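Local coordinates for adhesion and penetration protein autotransporter (Haemophilus influenzae, PDB 3SYJ), which promotes bacterial adherence to and invasion of host cells, self-associates between bacteria in aggregation and biofilm formation, and is probably a serine protease, at residues L480-G484 with H485-F489; N526-K530 with L531-K535; K560-T563 with E564-L568; T574-K577 with G578-Q582; W652-S655 with N656-A660. All coordinates share one frame; numbering follows the deposited sequence.

Contact 1 of 5, residues L480-G484 with H485-F489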
loop_
_atom_site.group_PDB
_atom_site.type_symbol
_atom_site.label_atom_id
_atom_site.label_comp_id
_atom_site.label_asym_id
_atom_site.label_seq_id
_atom_site.Cartn_x
_atom_site.Cartn_y
_atom_site.Cartn_z
ATOM N N LEU A 480 0.733 34.275 27.405
ATOM C CA LEU A 480 1.596 35.194 26.688
ATOM C C LEU A 480 1.325 34.956 25.208
ATOM O O LEU A 480 1.713 33.922 24.656
ATOM C CB LEU A 480 3.071 34.940 27.016
ATOM C CG LEU A 480 4.082 35.682 26.136
ATOM C CD1 LEU A 480 3.840 37.182 26.186
ATOM C CD2 LEU A 480 5.531 35.355 26.513
ATOM N N ASP A 481 0.618 35.895 24.584
ATOM C CA ASP A 481 0.292 35.807 23.161
ATOM C C ASP A 481 1.309 36.593 22.345
ATOM O O ASP A 481 1.267 37.822 22.298
ATOM C CB ASP A 481 -1.130 36.323 22.890
ATOM C CG ASP A 481 -1.438 36.442 21.400
ATOM O OD1 ASP A 481 -0.833 35.700 20.597
ATOM O OD2 ASP A 481 -2.293 37.278 21.032
ATOM N N LEU A 482 2.219 35.863 21.708
ATOM C CA LEU A 482 3.288 36.448 20.914
ATOM C C LEU A 482 2.765 37.246 19.721
ATOM O O LEU A 482 3.475 38.087 19.164
ATOM C CB LEU A 482 4.218 35.344 20.423
ATOM C CG LEU A 482 4.849 34.513 21.537
ATOM C CD1 LEU A 482 5.778 33.514 20.921
ATOM C CD2 LEU A 482 5.593 35.425 22.496
ATOM N N ASN A 483 1.529 36.962 19.322
ATOM C CA ASN A 483 0.869 37.730 18.281
ATOM C C ASN A 483 1.790 38.012 17.106
ATOM O O ASN A 483 1.921 39.158 16.675
ATOM C CB ASN A 483 0.350 39.043 18.861
ATOM C CG ASN A 483 -0.456 39.851 17.856
ATOM O OD1 ASN A 483 -1.010 39.300 16.904
ATOM N ND2 ASN A 483 -0.523 41.165 18.066
ATOM N N GLY A 484 2.443 36.965 16.607
ATOM C CA GLY A 484 3.266 37.066 15.416
ATOM C C GLY A 484 4.677 37.553 15.655
ATOM O O GLY A 484 5.434 37.763 14.710
ATOM N N HIS A 485 5.043 37.739 16.916
ATOM C CA HIS A 485 6.375 38.237 17.238
ATOM C C HIS A 485 7.265 37.107 17.735
ATOM O O HIS A 485 6.782 36.028 18.065
ATOM C CB HIS A 485 6.289 39.339 18.294
ATOM C CG HIS A 485 5.675 40.608 17.794
ATOM N ND1 HIS A 485 4.313 40.825 17.783
ATOM C CD2 HIS A 485 6.239 41.730 17.286
ATOM C CE1 HIS A 485 4.065 42.026 17.290
ATOM N NE2 HIS A 485 5.217 42.597 16.984
ATOM N N SER A 486 8.567 37.351 17.795
ATOM C CA SER A 486 9.476 36.322 18.270
ATOM C C SER A 486 10.251 36.779 19.493
ATOM O O SER A 486 10.527 37.966 19.657
ATOM C CB SER A 486 10.419 35.883 17.154
ATOM O OG SER A 486 9.698 35.167 16.167
ATOM N N LEU A 487 10.577 35.825 20.359
ATOM C CA LEU A 487 11.303 36.111 21.586
ATOM C C LEU A 487 12.384 35.072 21.794
ATOM O O LEU A 487 12.253 33.933 21.347
ATOM C CB LEU A 487 10.360 36.075 22.787
ATOM C CG LEU A 487 9.202 37.066 22.825
ATOM C CD1 LEU A 487 8.250 36.722 23.962
ATOM C CD2 LEU A 487 9.738 38.484 22.971
ATOM N N THR A 488 13.454 35.476 22.466
ATOM C CA THR A 488 14.447 34.539 22.962
ATOM C C THR A 488 14.469 34.625 24.478
ATOM O O THR A 488 14.435 35.723 25.040
ATOM C CB THR A 488 15.854 34.882 22.456
ATOM O OG1 THR A 488 15.892 34.752 21.035
ATOM C CG2 THR A 488 16.879 33.944 23.067
ATOM N N PHE A 489 14.518 33.469 25.134
ATOM C CA PHE A 489 14.713 33.402 26.582
ATOM C C PHE A 489 16.016 32.675 26.905
ATOM O O PHE A 489 16.458 31.801 26.151
ATOM C CB PHE A 489 13.586 32.620 27.250
ATOM C CG PHE A 489 12.241 33.290 27.202
ATOM C CD1 PHE A 489 11.774 34.002 28.292
ATOM C CD2 PHE A 489 11.425 33.162 26.098
ATOM C CE1 PHE A 489 10.527 34.602 28.270
ATOM C CE2 PHE A 489 10.173 33.757 26.064
ATOM C CZ PHE A 489 9.723 34.476 27.152
HETATM O O HOH W 1 8.222 36.815 14.406
#

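Contact 2 of 5, residues N526-K530 with L531-K535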
loop_
_atom_site.group_PDB
_atom_site.type_symbol
_atom_site.label_atom_id
_atom_site.label_comp_id
_atom_site.label_asym_id
_atom_site.label_seq_id
_atom_site.Cartn_x
_atom_site.Cartn_y
_atom_site.Cartn_z
ATOM N N ASN A 526 25.715 38.055 47.949
ATOM C CA ASN A 526 24.807 37.477 48.918
ATOM C C ASN A 526 23.359 37.445 48.482
ATOM O O ASN A 526 22.458 37.462 49.313
ATOM C CB ASN A 526 24.936 38.224 50.239
ATOM C CG ASN A 526 26.207 37.878 50.959
ATOM O OD1 ASN A 526 26.983 38.760 51.363
ATOM N ND2 ASN A 526 26.455 36.579 51.099
ATOM N N ASN A 527 23.122 37.412 47.181
ATOM C CA ASN A 527 21.770 37.172 46.700
ATOM C C ASN A 527 21.801 36.446 45.376
ATOM O O ASN A 527 21.315 36.936 44.355
ATOM C CB ASN A 527 20.956 38.459 46.610
ATOM C CG ASN A 527 21.519 39.427 45.621
ATOM O OD1 ASN A 527 20.790 40.246 45.069
ATOM N ND2 ASN A 527 22.827 39.342 45.377
ATOM N N ILE A 528 22.404 35.267 45.420
ATOM C CA ILE A 528 22.506 34.385 44.278
ATOM C C ILE A 528 21.152 33.741 44.008
ATOM O O ILE A 528 20.534 33.180 44.913
ATOM C CB ILE A 528 23.565 33.306 44.564
ATOM C CG1 ILE A 528 24.923 33.973 44.805
ATOM C CG2 ILE A 528 23.648 32.304 43.439
ATOM C CD1 ILE A 528 26.031 33.017 45.149
ATOM N N ASN A 529 20.675 33.854 42.774
ATOM C CA ASN A 529 19.522 33.067 42.346
ATOM C C ASN A 529 20.014 31.817 41.632
ATOM O O ASN A 529 20.334 31.844 40.445
ATOM C CB ASN A 529 18.590 33.870 41.439
ATOM C CG ASN A 529 17.329 33.098 41.069
ATOM O OD1 ASN A 529 17.275 31.876 41.190
ATOM N ND2 ASN A 529 16.309 33.816 40.618
ATOM N N LYS A 530 20.080 30.727 42.383
ATOM C CA LYS A 530 20.619 29.459 41.912
ATOM C C LYS A 530 20.021 29.003 40.589
ATOM O O LYS A 530 20.682 28.314 39.820
ATOM C CB LYS A 530 20.390 28.377 42.974
ATOM C CG LYS A 530 21.558 27.416 43.143
ATOM C CD LYS A 530 22.787 28.154 43.680
ATOM C CE LYS A 530 23.997 27.233 43.825
ATOM N NZ LYS A 530 23.879 26.243 44.943
ATOM N N LEU A 531 18.764 29.367 40.334
ATOM C CA LEU A 531 18.083 28.940 39.109
ATOM C C LEU A 531 18.802 29.423 37.849
ATOM O O LEU A 531 18.665 28.827 36.786
ATOM C CB LEU A 531 16.625 29.421 39.087
ATOM C CG LEU A 531 15.570 28.544 39.759
ATOM C CD1 LEU A 531 15.876 28.415 41.218
ATOM C CD2 LEU A 531 14.184 29.135 39.577
ATOM N N ASP A 532 19.565 30.505 37.981
ATOM C CA ASP A 532 20.245 31.123 36.844
ATOM C C ASP A 532 21.615 30.515 36.561
ATOM O O ASP A 532 22.282 30.910 35.607
ATOM C CB ASP A 532 20.404 32.627 37.075
ATOM C CG ASP A 532 19.074 33.360 37.066
ATOM O OD1 ASP A 532 18.207 33.002 36.244
ATOM O OD2 ASP A 532 18.895 34.297 37.870
ATOM N N TYR A 533 22.042 29.560 37.380
ATOM C CA TYR A 533 23.399 29.037 37.239
ATOM C C TYR A 533 23.439 27.525 37.173
ATOM O O TYR A 533 24.487 26.911 37.391
ATOM C CB TYR A 533 24.296 29.571 38.356
ATOM C CG TYR A 533 24.301 31.079 38.390
ATOM C CD1 TYR A 533 25.126 31.810 37.545
ATOM C CD2 TYR A 533 23.451 31.776 39.239
ATOM C CE1 TYR A 533 25.126 33.194 37.560
ATOM C CE2 TYR A 533 23.444 33.157 39.266
ATOM C CZ TYR A 533 24.284 33.860 38.420
ATOM O OH TYR A 533 24.278 35.232 38.439
ATOM N N ARG A 534 22.295 26.935 36.845
ATOM C CA ARG A 534 22.169 25.489 36.762
ATOM C C ARG A 534 22.210 25.025 35.313
ATOM O O ARG A 534 21.877 25.777 34.401
ATOM C CB ARG A 534 20.864 25.040 37.422
ATOM C CG ARG A 534 20.872 25.145 38.942
ATOM C CD ARG A 534 21.797 24.100 39.550
ATOM N NE ARG A 534 21.358 22.736 39.253
ATOM C CZ ARG A 534 20.684 21.964 40.101
ATOM N NH1 ARG A 534 20.367 22.420 41.305
ATOM N NH2 ARG A 534 20.326 20.733 39.747
ATOM N N LYS A 535 22.622 23.781 35.109
ATOM C CA LYS A 535 22.653 23.193 33.779
ATOM C C LYS A 535 21.244 22.879 33.305
ATOM O O LYS A 535 20.979 22.853 32.104
ATOM C CB LYS A 535 23.510 21.923 33.777
ATOM C CG LYS A 535 25.002 22.206 33.806
ATOM C CD LYS A 535 25.841 20.956 33.601
ATOM C CE LYS A 535 26.180 20.265 34.913
ATOM N NZ LYS A 535 27.480 19.522 34.796
HETATM O O HOH W 2 16.640 36.146 38.233
#

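Contact 3 of 5, residues K560-T563 with E564-L568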
loop_
_atom_site.group_PDB
_atom_site.type_symbol
_atom_site.label_atom_id
_atom_site.label_comp_id
_atom_site.label_asym_id
_atom_site.label_seq_id
_atom_site.Cartn_x
_atom_site.Cartn_y
_atom_site.Cartn_z
ATOM N N LYS A 560 18.253 25.845 21.845
ATOM C CA LYS A 560 19.589 26.049 21.304
ATOM C C LYS A 560 20.550 26.511 22.393
ATOM O O LYS A 560 20.907 27.692 22.460
ATOM C CB LYS A 560 19.537 27.078 20.161
ATOM C CG LYS A 560 20.906 27.458 19.592
ATOM C CD LYS A 560 20.816 28.042 18.182
ATOM C CE LYS A 560 20.091 29.383 18.151
ATOM N NZ LYS A 560 19.941 29.923 16.755
ATOM N N PRO A 561 20.960 25.583 23.270
ATOM C CA PRO A 561 21.897 25.892 24.352
ATOM C C PRO A 561 23.297 26.046 23.779
ATOM O O PRO A 561 23.495 25.700 22.615
ATOM C CB PRO A 561 21.831 24.635 25.216
ATOM C CG PRO A 561 21.485 23.557 24.238
ATOM C CD PRO A 561 20.454 24.205 23.374
ATOM N N THR A 562 24.245 26.543 24.569
ATOM C CA THR A 562 25.614 26.740 24.090
ATOM C C THR A 562 26.462 25.482 24.221
ATOM O O THR A 562 27.385 25.260 23.438
ATOM C CB THR A 562 26.340 27.852 24.871
ATOM O OG1 THR A 562 26.371 27.506 26.264
ATOM C CG2 THR A 562 25.649 29.203 24.681
ATOM N N THR A 563 26.153 24.664 25.218
ATOM C CA THR A 563 26.998 23.529 25.551
ATOM C C THR A 563 26.214 22.229 25.523
ATOM O O THR A 563 25.004 22.211 25.736
ATOM C CB THR A 563 27.656 23.719 26.939
ATOM O OG1 THR A 563 28.475 24.894 26.913
ATOM C CG2 THR A 563 28.516 22.517 27.319
ATOM N N GLU A 564 26.918 21.137 25.255
ATOM C CA GLU A 564 26.292 19.830 25.162
ATOM C C GLU A 564 25.622 19.424 26.483
ATOM O O GLU A 564 24.643 18.678 26.491
ATOM C CB GLU A 564 27.329 18.794 24.716
ATOM C CG GLU A 564 27.994 19.114 23.366
ATOM C CD GLU A 564 28.981 20.292 23.419
ATOM O OE1 GLU A 564 29.732 20.414 24.413
ATOM O OE2 GLU A 564 29.014 21.092 22.455
ATOM N N ASP A 565 26.130 19.943 27.597
ATOM C CA ASP A 565 25.620 19.569 28.915
ATOM C C ASP A 565 24.612 20.566 29.495
ATOM O O ASP A 565 24.813 21.089 30.592
ATOM C CB ASP A 565 26.776 19.380 29.903
ATOM C CG ASP A 565 26.371 18.568 31.126
ATOM O OD1 ASP A 565 25.174 18.221 31.230
ATOM O OD2 ASP A 565 27.243 18.275 31.979
ATOM N N ARG A 566 23.535 20.827 28.760
ATOM C CA ARG A 566 22.467 21.696 29.241
ATOM C C ARG A 566 21.141 21.011 28.982
ATOM O O ARG A 566 20.928 20.474 27.903
ATOM C CB ARG A 566 22.494 23.045 28.522
ATOM C CG ARG A 566 23.795 23.811 28.665
ATOM C CD ARG A 566 24.072 24.189 30.111
ATOM N NE ARG A 566 24.843 25.428 30.187
ATOM C CZ ARG A 566 26.155 25.482 30.396
ATOM N NH1 ARG A 566 26.852 24.362 30.565
ATOM N NH2 ARG A 566 26.770 26.659 30.442
ATOM N N THR A 567 20.249 21.024 29.962
ATOM C CA THR A 567 18.991 20.300 29.826
ATOM C C THR A 567 17.791 21.217 29.913
ATOM O O THR A 567 17.759 22.139 30.725
ATOM C CB THR A 567 18.847 19.210 30.899
ATOM O OG1 THR A 567 19.942 18.299 30.789
ATOM C CG2 THR A 567 17.541 18.454 30.732
ATOM N N LEU A 568 16.814 20.952 29.056
ATOM C CA LEU A 568 15.527 21.623 29.102
ATOM C C LEU A 568 14.448 20.586 29.392
ATOM O O LEU A 568 14.269 19.628 28.639
ATOM C CB LEU A 568 15.237 22.335 27.774
ATOM C CG LEU A 568 13.853 22.974 27.583
ATOM C CD1 LEU A 568 13.493 23.906 28.734
ATOM C CD2 LEU A 568 13.783 23.726 26.244
#

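Contact 4 of 5, residues T574-K577 with G578-Q582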
loop_
_atom_site.group_PDB
_atom_site.type_symbol
_atom_site.label_atom_id
_atom_site.label_comp_id
_atom_site.label_asym_id
_atom_site.label_seq_id
_atom_site.Cartn_x
_atom_site.Cartn_y
_atom_site.Cartn_z
ATOM N N THR A 574 2.615 20.587 24.764
ATOM C CA THR A 574 2.675 21.359 23.529
ATOM C C THR A 574 1.492 21.007 22.640
ATOM O O THR A 574 1.093 19.846 22.550
ATOM C CB THR A 574 3.971 21.115 22.713
ATOM O OG1 THR A 574 4.035 19.747 22.289
ATOM C CG2 THR A 574 5.207 21.466 23.523
ATOM N N ASN A 575 0.930 22.022 21.993
ATOM C CA ASN A 575 -0.042 21.815 20.932
ATOM C C ASN A 575 0.335 22.708 19.764
ATOM O O ASN A 575 -0.388 23.641 19.426
ATOM C CB ASN A 575 -1.452 22.147 21.412
ATOM C CG ASN A 575 -2.510 21.713 20.425
ATOM O OD1 ASN A 575 -3.550 22.360 20.279
ATOM N ND2 ASN A 575 -2.250 20.610 19.733
ATOM N N LEU A 576 1.476 22.422 19.150
ATOM C CA LEU A 576 2.085 23.359 18.217
ATOM C C LEU A 576 1.684 23.174 16.773
ATOM O O LEU A 576 1.868 22.105 16.195
ATOM C CB LEU A 576 3.606 23.301 18.309
ATOM C CG LEU A 576 4.199 23.891 19.581
ATOM C CD1 LEU A 576 5.680 23.583 19.660
ATOM C CD2 LEU A 576 3.953 25.377 19.623
ATOM N N LYS A 577 1.149 24.240 16.192
ATOM C CA LYS A 577 1.034 24.339 14.753
ATOM C C LYS A 577 2.382 24.888 14.297
ATOM O O LYS A 577 2.549 26.091 14.111
ATOM C CB LYS A 577 -0.090 25.297 14.387
ATOM C CG LYS A 577 -1.102 24.716 13.419
ATOM C CD LYS A 577 -2.059 23.761 14.129
ATOM C CE LYS A 577 -3.016 23.095 13.138
ATOM N NZ LYS A 577 -4.254 22.581 13.794
ATOM N N GLY A 578 3.354 23.992 14.158
ATOM C CA GLY A 578 4.732 24.372 13.940
ATOM C C GLY A 578 5.640 23.275 14.452
ATOM O O GLY A 578 5.182 22.175 14.763
ATOM N N ASP A 579 6.929 23.574 14.555
ATOM C CA ASP A 579 7.915 22.557 14.867
ATOM C C ASP A 579 8.597 22.809 16.191
ATOM O O ASP A 579 8.550 23.917 16.724
ATOM C CB ASP A 579 9.000 22.532 13.794
ATOM C CG ASP A 579 8.469 22.179 12.434
ATOM O OD1 ASP A 579 7.375 21.584 12.354
ATOM O OD2 ASP A 579 9.156 22.496 11.444
ATOM N N ILE A 580 9.244 21.765 16.701
ATOM C CA ILE A 580 10.189 21.889 17.797
ATOM C C ILE A 580 11.552 21.479 17.258
ATOM O O ILE A 580 11.708 20.386 16.695
ATOM C CB ILE A 580 9.813 20.994 19.005
ATOM C CG1 ILE A 580 8.479 21.433 19.608
ATOM C CG2 ILE A 580 10.897 21.041 20.072
ATOM C CD1 ILE A 580 8.006 20.550 20.750
ATOM N N THR A 581 12.528 22.367 17.428
ATOM C CA THR A 581 13.885 22.160 16.930
ATOM C C THR A 581 14.911 22.131 18.059
ATOM O O THR A 581 14.928 23.012 18.921
ATOM C CB THR A 581 14.278 23.282 15.946
ATOM O OG1 THR A 581 13.384 23.258 14.828
ATOM C CG2 THR A 581 15.724 23.106 15.463
ATOM N N GLN A 582 15.772 21.121 18.050
ATOM C CA GLN A 582 16.857 21.057 19.019
ATOM C C GLN A 582 18.216 21.042 18.315
ATOM O O GLN A 582 18.457 20.228 17.421
ATOM C CB GLN A 582 16.705 19.828 19.911
ATOM C CG GLN A 582 17.792 19.694 20.952
ATOM C CD GLN A 582 17.649 18.430 21.770
ATOM O OE1 GLN A 582 16.761 17.616 21.522
ATOM N NE2 GLN A 582 18.528 18.255 22.749
#

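Contact 5 of 5, residues W652-S655 with N656-A660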
loop_
_atom_site.group_PDB
_atom_site.type_symbol
_atom_site.label_atom_id
_atom_site.label_comp_id
_atom_site.label_asym_id
_atom_site.label_seq_id
_atom_site.Cartn_x
_atom_site.Cartn_y
_atom_site.Cartn_z
ATOM N N TRP A 652 9.259 12.875 13.288
ATOM C CA TRP A 652 10.591 13.104 13.831
ATOM C C TRP A 652 11.641 13.081 12.737
ATOM O O TRP A 652 11.626 12.209 11.873
ATOM C CB TRP A 652 10.927 12.050 14.900
ATOM C CG TRP A 652 10.165 12.243 16.190
ATOM C CD1 TRP A 652 8.849 11.935 16.426
ATOM C CD2 TRP A 652 10.672 12.799 17.412
ATOM N NE1 TRP A 652 8.512 12.271 17.715
ATOM C CE2 TRP A 652 9.613 12.800 18.342
ATOM C CE3 TRP A 652 11.920 13.292 17.808
ATOM C CZ2 TRP A 652 9.763 13.281 19.641
ATOM C CZ3 TRP A 652 12.066 13.773 19.099
ATOM C CH2 TRP A 652 10.994 13.762 20.000
ATOM N N THR A 653 12.547 14.052 12.780
ATOM C CA THR A 653 13.737 14.036 11.944
ATOM C C THR A 653 14.986 14.231 12.800
ATOM O O THR A 653 15.201 15.297 13.376
ATOM C CB THR A 653 13.694 15.119 10.856
ATOM O OG1 THR A 653 12.556 14.903 10.015
ATOM C CG2 THR A 653 14.958 15.060 10.011
ATOM N N VAL A 654 15.799 13.187 12.886
ATOM C CA VAL A 654 17.014 13.230 13.679
ATOM C C VAL A 654 18.200 13.160 12.727
ATOM O O VAL A 654 18.296 12.238 11.913
ATOM C CB VAL A 654 17.058 12.060 14.670
ATOM C CG1 VAL A 654 18.174 12.252 15.680
ATOM C CG2 VAL A 654 15.718 11.926 15.369
ATOM N N SER A 655 19.096 14.136 12.816
ATOM C CA SER A 655 20.160 14.260 11.832
ATOM C C SER A 655 21.518 14.492 12.486
ATOM O O SER A 655 21.629 14.513 13.710
ATOM C CB SER A 655 19.835 15.376 10.839
ATOM O OG SER A 655 19.687 16.614 11.498
ATOM N N ASN A 656 22.545 14.663 11.657
ATOM C CA ASN A 656 23.920 14.776 12.134
ATOM C C ASN A 656 24.245 13.667 13.128
ATOM O O ASN A 656 23.996 12.500 12.851
ATOM C CB ASN A 656 24.162 16.153 12.741
ATOM C CG ASN A 656 23.836 17.271 11.777
ATOM O OD1 ASN A 656 24.315 17.282 10.641
ATOM N ND2 ASN A 656 23.013 18.219 12.219
ATOM N N ASN A 657 24.798 14.034 14.280
ATOM C CA ASN A 657 25.091 13.074 15.337
ATOM C C ASN A 657 24.073 13.148 16.465
ATOM O O ASN A 657 24.384 12.832 17.607
ATOM C CB ASN A 657 26.489 13.310 15.907
ATOM C CG ASN A 657 27.572 13.184 14.860
ATOM O OD1 ASN A 657 27.659 12.174 14.159
ATOM N ND2 ASN A 657 28.405 14.212 14.745
ATOM N N ALA A 658 22.856 13.567 16.139
ATOM C CA ALA A 658 21.816 13.741 17.142
ATOM C C ALA A 658 21.276 12.397 17.623
ATOM O O ALA A 658 21.582 11.352 17.052
ATOM C CB ALA A 658 20.694 14.592 16.589
ATOM N N ASN A 659 20.472 12.429 18.677
ATOM C CA ASN A 659 19.850 11.215 19.179
ATOM C C ASN A 659 18.448 11.463 19.725
ATOM O O ASN A 659 18.165 12.542 20.243
ATOM C CB ASN A 659 20.734 10.566 20.242
ATOM C CG ASN A 659 20.272 9.171 20.598
ATOM O OD1 ASN A 659 19.162 8.978 21.106
ATOM N ND2 ASN A 659 21.119 8.179 20.326
ATOM N N ALA A 660 17.573 10.470 19.594
ATOM C CA ALA A 660 16.225 10.532 20.162
ATOM C C ALA A 660 15.871 9.204 20.819
ATOM O O ALA A 660 16.014 8.149 20.201
ATOM C CB ALA A 660 15.209 10.875 19.099
#

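Contact 1 of 5, residues L480-G484 with H485-F489
L482 and H485 close a type I' beta turn, with N483 and G484 at its two corners, and the end-to-end directions of 480-484 and 485-489 lie 130° apart. The backbone N of H485 reaches L482 O at 2.8 Å. The imidazole of H485 grips the same oxygen a second time: ND1 lies 3.2 Å from L482 O, in the carbonyl plane, and the oxygen sits at the ring edge, almost in the ring plane. With chi1 at -70° the ring stays beside its own backbone N, which is what lets both donors converge on one acceptor. ND1 also has a weak bond to N483 O. Further in, L482 CD2 presses on L487 CD1 at 3.3 Å, tighter than normal van der Waals contact, while L480 CD2 meets the same methyl tip to tip at 4.0 Å. The edge of the F489 ring completes the apolar group, its CZ 4.3 Å from L480 CD2. On the first arm of the turn, N483 N bonds D481 OD1 in an Asx turn, the N483 amide pairs with N505 and with L460 O, and a water links G484 O to S486 OG, which also bonds N511. Since ND1 acts as donor, it carries the proton, and two N-H groups grip L482 O; separately, the leucines and F489 give the turn its apolar side.

Contact 2 of 5, residues N526-K530 with L531-K535
N529 grips L531 and D532 with both its oxygens, at the start of a short 3-10 turn. Its side chain runs with CG anti to the backbone N (chi1 -176°), which swings OD1 forward to accept from L531 N at 3.0 Å, the donor tilted 31° from the amide plane. The backbone O of N529 takes D532 N at 2.9 Å in a nearly straight bond, and one residue on, K530 O accepts from Y533 N at 3.1 Å. D532 turns its carboxylate back beside the N529 amide, the two planes 47° apart; OD2 is 3.6 Å from N529 CB, and a water donates to OD2 while bonding N529 ND2 only weakly. The other oxygen, OD1, forms a salt bridge with R491. Y533 brings its ring edge to N529 O, CD2 lying 3.3 Å away, and one ring face rests on D532 CB, offset toward the rim. I528 CG2 approaches the same CD2 at 4.2 Å. R534 bends at chi2 and chi3; its CG packs on K530 O and its NE pairs with E536. The bond from L531 N to N529 OD1 has the form of an Asx turn leading into a 3-10 turn, here in the surface loop between strands 510-514 and 536-539 of the beta-helix.

Contact 3 of 5, residues K560-T563 with E564-L568
P561 and R566 make the close-packed half of this turn. P561 CB meets R566 CB at 3.7 Å, and R566 CG lies 3.5 Å from T563 O, so the aliphatic root of the arginine fills the inside of the bend. From there the chain bends at chi2 (-63°) and carries the guanidinium across T563, the two side chains passing at a slant. T563 lies over one face of that flat group: its CB is 3.8 Å from NH1 and its OG1 hangs above the rim. T563 thus packs against the guanidinium face without a hydrogen bond. The other side is looser. T562, exposed, shares just a weak bond of 3.4 Å between its OG1 and T563 OG1. E564 is exposed too; its OE1 brushes T563 CG2 at 3.8 Å, and OE2 forms a long, weak ion pair with K584. D565 points away from 560-563, and its carboxylate forms salt bridges with K586 and K535. A bend packed round the proline and the aliphatic part of an arginine, with acidic side chains at its rim, is in keeping with a loop between coils of a parallel beta-helix, here leading from strand 555-559 into strand 567-575 within the second beta-solenoid repeat region.

Contact 4 of 5, residues T574-K577 with G578-Q582
L576 and I580 cross at about a right angle, and that crossing is the centre of the contact. L576 CD1 touches I580 CG1 at 3.5 Å and the terminal CD1 of the same isoleucine at 4.0 Å. T574 comes at I580 from further back along its strand, its CG2 meeting I580 CD1 tip to tip, also at 4.0 Å. I580 has CG1 beside its backbone N and anti to the carbonyl carbon (chi1 -64°), which brings this longer branch toward both partners. T574 divides its side chain by chemistry: CG2 faces the isoleucine, while OG1 bonds the backbone N of K628. The backbone turns sharply beneath this cluster. K577 is the centre of an inverse gamma turn, closed by a weak bond of 3.1 Å from G578 N to L576 O. G578 follows with phi 154° and psi -168°, where a beta carbon would be jammed against K577 O; these angles by themselves call for glycine. Past the corner, D579 points away and bonds N631 through OD1. Strand 567-575 arrives from one face and 579-582 leaves along the next. L576 and I580 are flanked by L555 and L557 of strand 555-559 on the preceding coil, by A629 of strand 622-629 and by F632 of strand 631-634, while K577 packs on N883 of the second subunit.

Contact 5 of 5, residues W652-S655 with N656-A660
W652 opens the contact by bringing CZ3 of its indole to A660 CB at 4.3 Å, an oblique approach near the limit of packing. V654 does most of the apolar work and splits it between two branches: CG1, anti to the backbone N (chi1 -169°), meets A658 CB at 3.6 Å, and CG2 reaches A660 CB at 3.9 Å. The two alanines, alternate residues of the returning chain, both direct their methyls toward 652-655, and the valine fork fits across them. S655 then starts a type II' beta turn, whose bond runs from A658 N to S655 O at 2.9 Å with an N-H...O angle of 156°. A658 CB also sits 3.0 Å from S655 O, tight against the turn. N656 takes the first corner with phi at 48°; its side-chain ND2 lies 3.8 Å from S655 OG and spends its hydrogen bond on K635 O, while its backbone N goes to D711. N657, exposed at the other corner, points away from 652-655. The turn joins strand 645-654 to strand 659-662, each in its own parallel ladder: T653 bonds strand 631-634, W652 and V654 bond strand 701-709, and the W652 ring stacks on F632 and meets F662 edge-to-face.

In the fold
All five contacts are local turns in the beta-helical passenger domain. Contact 4 is buried, contacts 1, 3 and 5 are partly so, and contact 2 lies at the surface. Contacts 1, 4 and 5 are corners whose inner sides are apolar, closed respectively by a type I' turn, an inverse gamma turn and a type II' turn; contact 1 adds a side-chain donor to its turn, whereas contacts 4 and 5 are closed by the backbone alone. Contacts 2 and 3 are more polar, and they touch directly: K535 pairs with D565, and K535 O receives T567 N. Contacts 3 and 4 share strand 567-575, one at its start and one at its end, with centres about 18 Å apart.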